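PDB 5NNL: inactive dihydroorotase-like domain from Chaetomium thermophilum, which is a catalytically inactive member of the dihydroorotase-like family, built as a beta/alpha barrel with additional beta strands beside it. Local coordinates for residues T3-F15 with K261-L274. Numbering follows the deposited sequence.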
loop_
_atom_site.group_PDB
_atom_site.type_symbol
_atom_site.label_atom_id
_atom_site.label_comp_id
_atom_site.label_asym_id
_atom_site.label_seq_id
_atom_site.Cartn_x
_atom_site.Cartn_y
_atom_site.Cartn_z
ATOM N N THR A 3 -6.391 12.865 -22.308
ATOM C CA THR A 3 -5.631 11.632 -22.155
ATOM C C THR A 3 -4.256 11.956 -21.592
ATOM O O THR A 3 -3.624 12.936 -21.999
ATOM C CB THR A 3 -5.480 10.898 -23.495
ATOM O OG1 THR A 3 -6.756 10.411 -23.924
ATOM C CG2 THR A 3 -4.522 9.725 -23.372
ATOM N N ILE A 4 -3.791 11.126 -20.660
ATOM C CA ILE A 4 -2.474 11.278 -20.057
ATOM C C ILE A 4 -1.755 9.935 -20.097
ATOM O O ILE A 4 -2.376 8.877 -19.945
ATOM C CB ILE A 4 -2.567 11.808 -18.609
ATOM C CG1 ILE A 4 -3.372 10.843 -17.728
ATOM C CG2 ILE A 4 -3.198 13.202 -18.607
ATOM C CD1 ILE A 4 -3.362 11.204 -16.245
ATOM N N GLN A 5 -0.445 9.982 -20.320
ATOM C CA GLN A 5 0.400 8.796 -20.329
ATOM C C GLN A 5 1.206 8.762 -19.037
ATOM O O GLN A 5 1.955 9.701 -18.744
ATOM C CB GLN A 5 1.330 8.793 -21.541
ATOM C CG GLN A 5 0.709 8.224 -22.809
ATOM C CD GLN A 5 1.387 8.737 -24.068
ATOM O OE1 GLN A 5 2.572 8.488 -24.298
ATOM N NE2 GLN A 5 0.640 9.464 -24.885
ATOM N N LEU A 6 1.047 7.691 -18.268
ATOM C CA LEU A 6 1.780 7.518 -17.029
ATOM C C LEU A 6 2.640 6.265 -17.101
ATOM O O LEU A 6 2.316 5.328 -17.837
ATOM C CB LEU A 6 0.829 7.402 -15.830
ATOM C CG LEU A 6 0.005 8.640 -15.487
ATOM C CD1 LEU A 6 -0.964 8.344 -14.352
ATOM C CD2 LEU A 6 0.911 9.794 -15.109
ATOM N N PRO A 7 3.740 6.217 -16.360
ATOM C CA PRO A 7 4.463 4.954 -16.208
ATOM C C PRO A 7 3.658 3.989 -15.355
ATOM O O PRO A 7 2.668 4.354 -14.717
ATOM C CB PRO A 7 5.762 5.368 -15.519
ATOM C CG PRO A 7 5.385 6.576 -14.732
ATOM C CD PRO A 7 4.314 7.283 -15.519
ATOM N N GLY A 8 4.095 2.734 -15.355
ATOM C CA GLY A 8 3.496 1.748 -14.479
ATOM C C GLY A 8 3.486 2.249 -13.051
ATOM O O GLY A 8 4.488 2.794 -12.579
ATOM N N LEU A 9 2.365 2.093 -12.356
ATOM C CA LEU A 9 2.206 2.668 -11.028
ATOM C C LEU A 9 2.548 1.643 -9.953
ATOM O O LEU A 9 2.686 0.444 -10.212
ATOM C CB LEU A 9 0.782 3.204 -10.837
ATOM C CG LEU A 9 0.372 4.329 -11.796
ATOM C CD1 LEU A 9 -1.082 4.728 -11.560
ATOM C CD2 LEU A 9 1.291 5.550 -11.664
ATOM N N ILE A 10 2.678 2.140 -8.725
ATOM C CA ILE A 10 3.210 1.370 -7.610
ATOM C C ILE A 10 2.259 1.494 -6.430
ATOM O O ILE A 10 1.906 2.607 -6.024
ATOM C CB ILE A 10 4.623 1.846 -7.224
ATOM C CG1 ILE A 10 5.569 1.686 -8.417
ATOM C CG2 ILE A 10 5.139 1.077 -6.008
ATOM C CD1 ILE A 10 6.975 2.226 -8.186
ATOM N N ASN A 11 1.834 0.354 -5.893
ATOM C CA ASN A 11 1.066 0.293 -4.654
ATOM C C ASN A 11 1.940 -0.375 -3.600
ATOM O O ASN A 11 2.219 -1.575 -3.688
ATOM C CB ASN A 11 -0.239 -0.477 -4.836
ATOM C CG ASN A 11 -0.985 -0.668 -3.527
ATOM O OD1 ASN A 11 -0.848 0.133 -2.602
ATOM N ND2 ASN A 11 -1.763 -1.736 -3.436
ATOM N N ILE A 12 2.376 0.401 -2.602
ATOM C CA ILE A 12 3.281 -0.132 -1.587
ATOM C C ILE A 12 2.580 -0.920 -0.492
ATOM O O ILE A 12 3.236 -1.323 0.476
ATOM C CB ILE A 12 4.099 0.988 -0.917
ATOM C CG1 ILE A 12 3.167 2.020 -0.277
ATOM C CG2 ILE A 12 4.992 1.652 -1.935
ATOM C CD1 ILE A 12 3.819 2.841 0.800
ATOM N N ALA A 13 1.274 -1.148 -0.601
ATOM C CA ALA A 13 0.547 -1.909 0.418
ATOM C C ALA A 13 -0.636 -2.581 -0.279
ATOM O O ALA A 13 -1.728 -2.016 -0.359
ATOM C CB ALA A 13 0.091 -1.022 1.569
ATOM N N ALA A 14 -0.397 -3.786 -0.791
ATOM C CA ALA A 14 -1.439 -4.602 -1.395
ATOM C C ALA A 14 -1.804 -5.711 -0.419
ATOM O O ALA A 14 -0.956 -6.544 -0.074
ATOM C CB ALA A 14 -0.982 -5.184 -2.732
ATOM N N PHE A 15 -3.056 -5.723 0.022
ATOM C CA PHE A 15 -3.502 -6.693 1.009
ATOM C C PHE A 15 -3.890 -7.999 0.325
ATOM O O PHE A 15 -4.632 -7.996 -0.664
ATOM C CB PHE A 15 -4.681 -6.132 1.799
ATOM C CG PHE A 15 -5.129 -7.012 2.931
ATOM C CD1 PHE A 15 -4.333 -7.185 4.054
ATOM C CD2 PHE A 15 -6.353 -7.656 2.878
ATOM C CE1 PHE A 15 -4.750 -7.993 5.099
ATOM C CE2 PHE A 15 -6.774 -8.462 3.915
ATOM C CZ PHE A 15 -5.972 -8.630 5.027
ATOM N N LYS A 261 0.993 11.289 -9.759
ATOM C CA LYS A 261 2.063 10.466 -10.316
ATOM C C LYS A 261 3.183 10.269 -9.303
ATOM O O LYS A 261 3.646 9.144 -9.085
ATOM C CB LYS A 261 2.612 11.089 -11.600
ATOM C CG LYS A 261 3.629 10.193 -12.308
ATOM C CD LYS A 261 4.127 10.785 -13.621
ATOM C CE LYS A 261 5.280 11.751 -13.406
ATOM N NZ LYS A 261 6.546 11.050 -13.049
ATOM N N THR A 262 3.630 11.353 -8.665
ATOM C CA THR A 262 4.719 11.232 -7.701
ATOM C C THR A 262 4.314 10.358 -6.521
ATOM O O THR A 262 5.139 9.612 -5.983
ATOM C CB THR A 262 5.160 12.612 -7.206
ATOM O OG1 THR A 262 4.032 13.317 -6.679
ATOM C CG2 THR A 262 5.796 13.424 -8.326
ATOM N N ARG A 263 3.049 10.430 -6.105
ATOM C CA ARG A 263 2.594 9.658 -4.955
ATOM C C ARG A 263 2.327 8.194 -5.287
ATOM O O ARG A 263 2.236 7.375 -4.365
ATOM C CB ARG A 263 1.339 10.303 -4.360
ATOM C CG ARG A 263 1.639 11.304 -3.252
ATOM C CD ARG A 263 2.654 12.353 -3.684
ATOM N NE ARG A 263 3.078 13.189 -2.566
ATOM C CZ ARG A 263 3.895 14.230 -2.681
ATOM N NH1 ARG A 263 4.370 14.576 -3.868
ATOM N NH2 ARG A 263 4.227 14.934 -1.610
ATOM N N LEU A 264 2.209 7.844 -6.568
ATOM C CA LEU A 264 1.976 6.465 -6.982
ATOM C C LEU A 264 3.097 5.916 -7.857
ATOM O O LEU A 264 2.951 4.824 -8.424
ATOM C CB LEU A 264 0.633 6.351 -7.710
ATOM C CG LEU A 264 -0.611 6.455 -6.825
ATOM C CD1 LEU A 264 -1.883 6.414 -7.661
ATOM C CD2 LEU A 264 -0.638 5.349 -5.765
ATOM N N HIS A 265 4.219 6.629 -7.971
ATOM C CA HIS A 265 5.355 6.122 -8.728
ATOM C C HIS A 265 6.679 6.679 -8.213
ATOM O O HIS A 265 7.445 5.952 -7.575
ATOM C CB HIS A 265 5.207 6.440 -10.217
ATOM C CG HIS A 265 6.322 5.891 -11.052
ATOM N ND1 HIS A 265 6.314 4.604 -11.547
ATOM C CD2 HIS A 265 7.496 6.438 -11.442
ATOM C CE1 HIS A 265 7.428 4.391 -12.226
ATOM N NE2 HIS A 265 8.163 5.487 -12.175
ATOM N N ASP A 266 6.960 7.957 -8.481
ATOM C CA ASP A 266 8.278 8.522 -8.188
ATOM C C ASP A 266 8.671 8.322 -6.727
ATOM O O ASP A 266 9.726 7.754 -6.425
ATOM C CB ASP A 266 8.298 10.008 -8.540
ATOM C CG ASP A 266 8.061 10.256 -10.010
ATOM O OD1 ASP A 266 6.894 10.191 -10.448
ATOM O OD2 ASP A 266 9.045 10.517 -10.728
ATOM N N ASN A 267 7.836 8.800 -5.805
ATOM C CA ASN A 267 8.209 8.724 -4.390
ATOM C C ASN A 267 8.225 7.299 -3.871
ATOM O O ASN A 267 9.212 6.918 -3.211
ATOM C CB ASN A 267 7.283 9.624 -3.572
ATOM C CG ASN A 267 7.441 11.070 -3.934
ATOM O OD1 ASN A 267 8.426 11.458 -4.561
ATOM N ND2 ASN A 267 6.472 11.881 -3.552
ATOM N N PRO A 268 7.210 6.462 -4.096
ATOM C CA PRO A 268 7.305 5.072 -3.622
ATOM C C PRO A 268 8.495 4.331 -4.196
ATOM O O PRO A 268 9.036 3.430 -3.545
ATOM C CB PRO A 268 5.975 4.444 -4.072
ATOM C CG PRO A 268 5.388 5.390 -5.063
ATOM C CD PRO A 268 5.908 6.744 -4.731
ATOM N N LYS A 269 8.925 4.696 -5.401
ATOM C CA LYS A 269 10.047 4.016 -6.031
ATOM C C LYS A 269 11.353 4.314 -5.302
ATOM O O LYS A 269 12.180 3.417 -5.107
ATOM C CB LYS A 269 10.115 4.442 -7.495
ATOM C CG LYS A 269 11.165 3.763 -8.332
ATOM C CD LYS A 269 11.031 4.243 -9.775
ATOM C CE LYS A 269 12.158 3.769 -10.661
ATOM N NZ LYS A 269 11.933 4.249 -12.056
ATOM N N GLU A 270 11.551 5.563 -4.881
ATOM C CA GLU A 270 12.795 5.928 -4.214
ATOM C C GLU A 270 12.815 5.453 -2.766
ATOM O O GLU A 270 13.835 4.940 -2.291
ATOM C CB GLU A 270 12.994 7.441 -4.271
ATOM C CG GLU A 270 14.416 7.891 -3.991
ATOM C CD GLU A 270 14.472 9.099 -3.079
ATOM O OE1 GLU A 270 14.378 8.917 -1.846
ATOM O OE2 GLU A 270 14.595 10.229 -3.599
ATOM N N ILE A 271 11.697 5.614 -2.057
ATOM C CA ILE A 271 11.644 5.261 -0.641
ATOM C C ILE A 271 11.895 3.773 -0.451
ATOM O O ILE A 271 12.581 3.357 0.491
ATOM C CB ILE A 271 10.290 5.693 -0.047
ATOM C CG1 ILE A 271 10.216 7.222 0.013
ATOM C CG2 ILE A 271 10.075 5.096 1.336
ATOM C CD1 ILE A 271 8.819 7.769 0.197
ATOM N N PHE A 272 11.348 2.946 -1.338
ATOM C CA PHE A 272 11.470 1.502 -1.214
ATOM C C PHE A 272 12.503 0.913 -2.167
ATOM O O PHE A 272 12.572 -0.312 -2.310
ATOM C CB PHE A 272 10.103 0.851 -1.420
ATOM C CG PHE A 272 9.174 1.043 -0.254
ATOM C CD1 PHE A 272 8.345 2.150 -0.187
ATOM C CD2 PHE A 272 9.152 0.131 0.790
ATOM C CE1 PHE A 272 7.499 2.337 0.892
ATOM C CE2 PHE A 272 8.309 0.312 1.873
ATOM C CZ PHE A 272 7.481 1.416 1.923
ATOM N N GLU A 273 13.319 1.755 -2.802
ATOM C CA GLU A 273 14.442 1.299 -3.617
ATOM C C GLU A 273 13.982 0.291 -4.668
ATOM O O GLU A 273 14.552 -0.791 -4.824
ATOM C CB GLU A 273 15.537 0.704 -2.732
ATOM C CG GLU A 273 16.081 1.675 -1.692
ATOM C CD GLU A 273 16.500 0.988 -0.406
ATOM O OE1 GLU A 273 16.778 -0.232 -0.442
ATOM O OE2 GLU A 273 16.544 1.671 0.642
ATOM N N LEU A 274 12.932 0.655 -5.395
ATOM C CA LEU A 274 12.362 -0.219 -6.406
ATOM C C LEU A 274 13.007 0.041 -7.763
ATOM O O LEU A 274 13.412 1.161 -8.083
ATOM C CB LEU A 274 10.848 -0.023 -6.488
ATOM C CG LEU A 274 10.111 -0.253 -5.165
ATOM C CD1 LEU A 274 8.624 0.042 -5.311
ATOM C CD2 LEU A 274 10.329 -1.673 -4.657
#
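Ile10 of strand 9-11 donates its backbone N to the carbonyl O of Leu264, at 2.7 Å, where the strand passes helix 261-271 at 73° with the two axes 6.1 Å apart. The helix has a wider pi-type turn at 262-266, and Pro268, four residues on from Leu264, has no N-H to offer, so Leu264 O turns to the strand instead. The same irregular turn sends out the His265 ring, with CG anti to the backbone N (chi1 -178°), and its ND1 donates to Gly8 O at 2.8 Å; the bond is bent at the hydrogen, and the oxygen lies 23° out of the ring plane. Pro7 covers one face of this imidazole in a CH-pi contact, its CG 3.7 Å from the ring centroid and almost exactly on the normal. Beside it the aliphatic part of Lys261 slides past Leu6, CD to CD2 at 3.7 Å, before bends at chi3 and chi4 bring NZ to Asp266 OD1 in a salt bridge on the syn lone pair. The N-terminal strand is shared by two parts of the fold: Leu6 pairs with Val282 in the flanking antiparallel strands, whereas Leu9 and Asn11 bond to Gly38 and Met41, just before and within parallel strand 39-44, consistent with the beta/alpha barrel of amidohydrolase relatives; the helix packs beside this start of the barrel, with Leu264 and Ile271 on strand 215-217. Further along, Ile10 divides its branches, CG2 meeting Leu274 CD1 tip to tip at 3.7 Å and CD1 resting on Lys269 CB, while Lys269 NZ pairs with Asp276. A Schellman motif with Glu273 at positive phi ends the helix and turns Leu274 back toward the strand. Ile12 sets CG2 against Pro268 CB, and its CD1 lies 3.7 Å from Phe272 CE1; that ring also meets His152 edge-to-face.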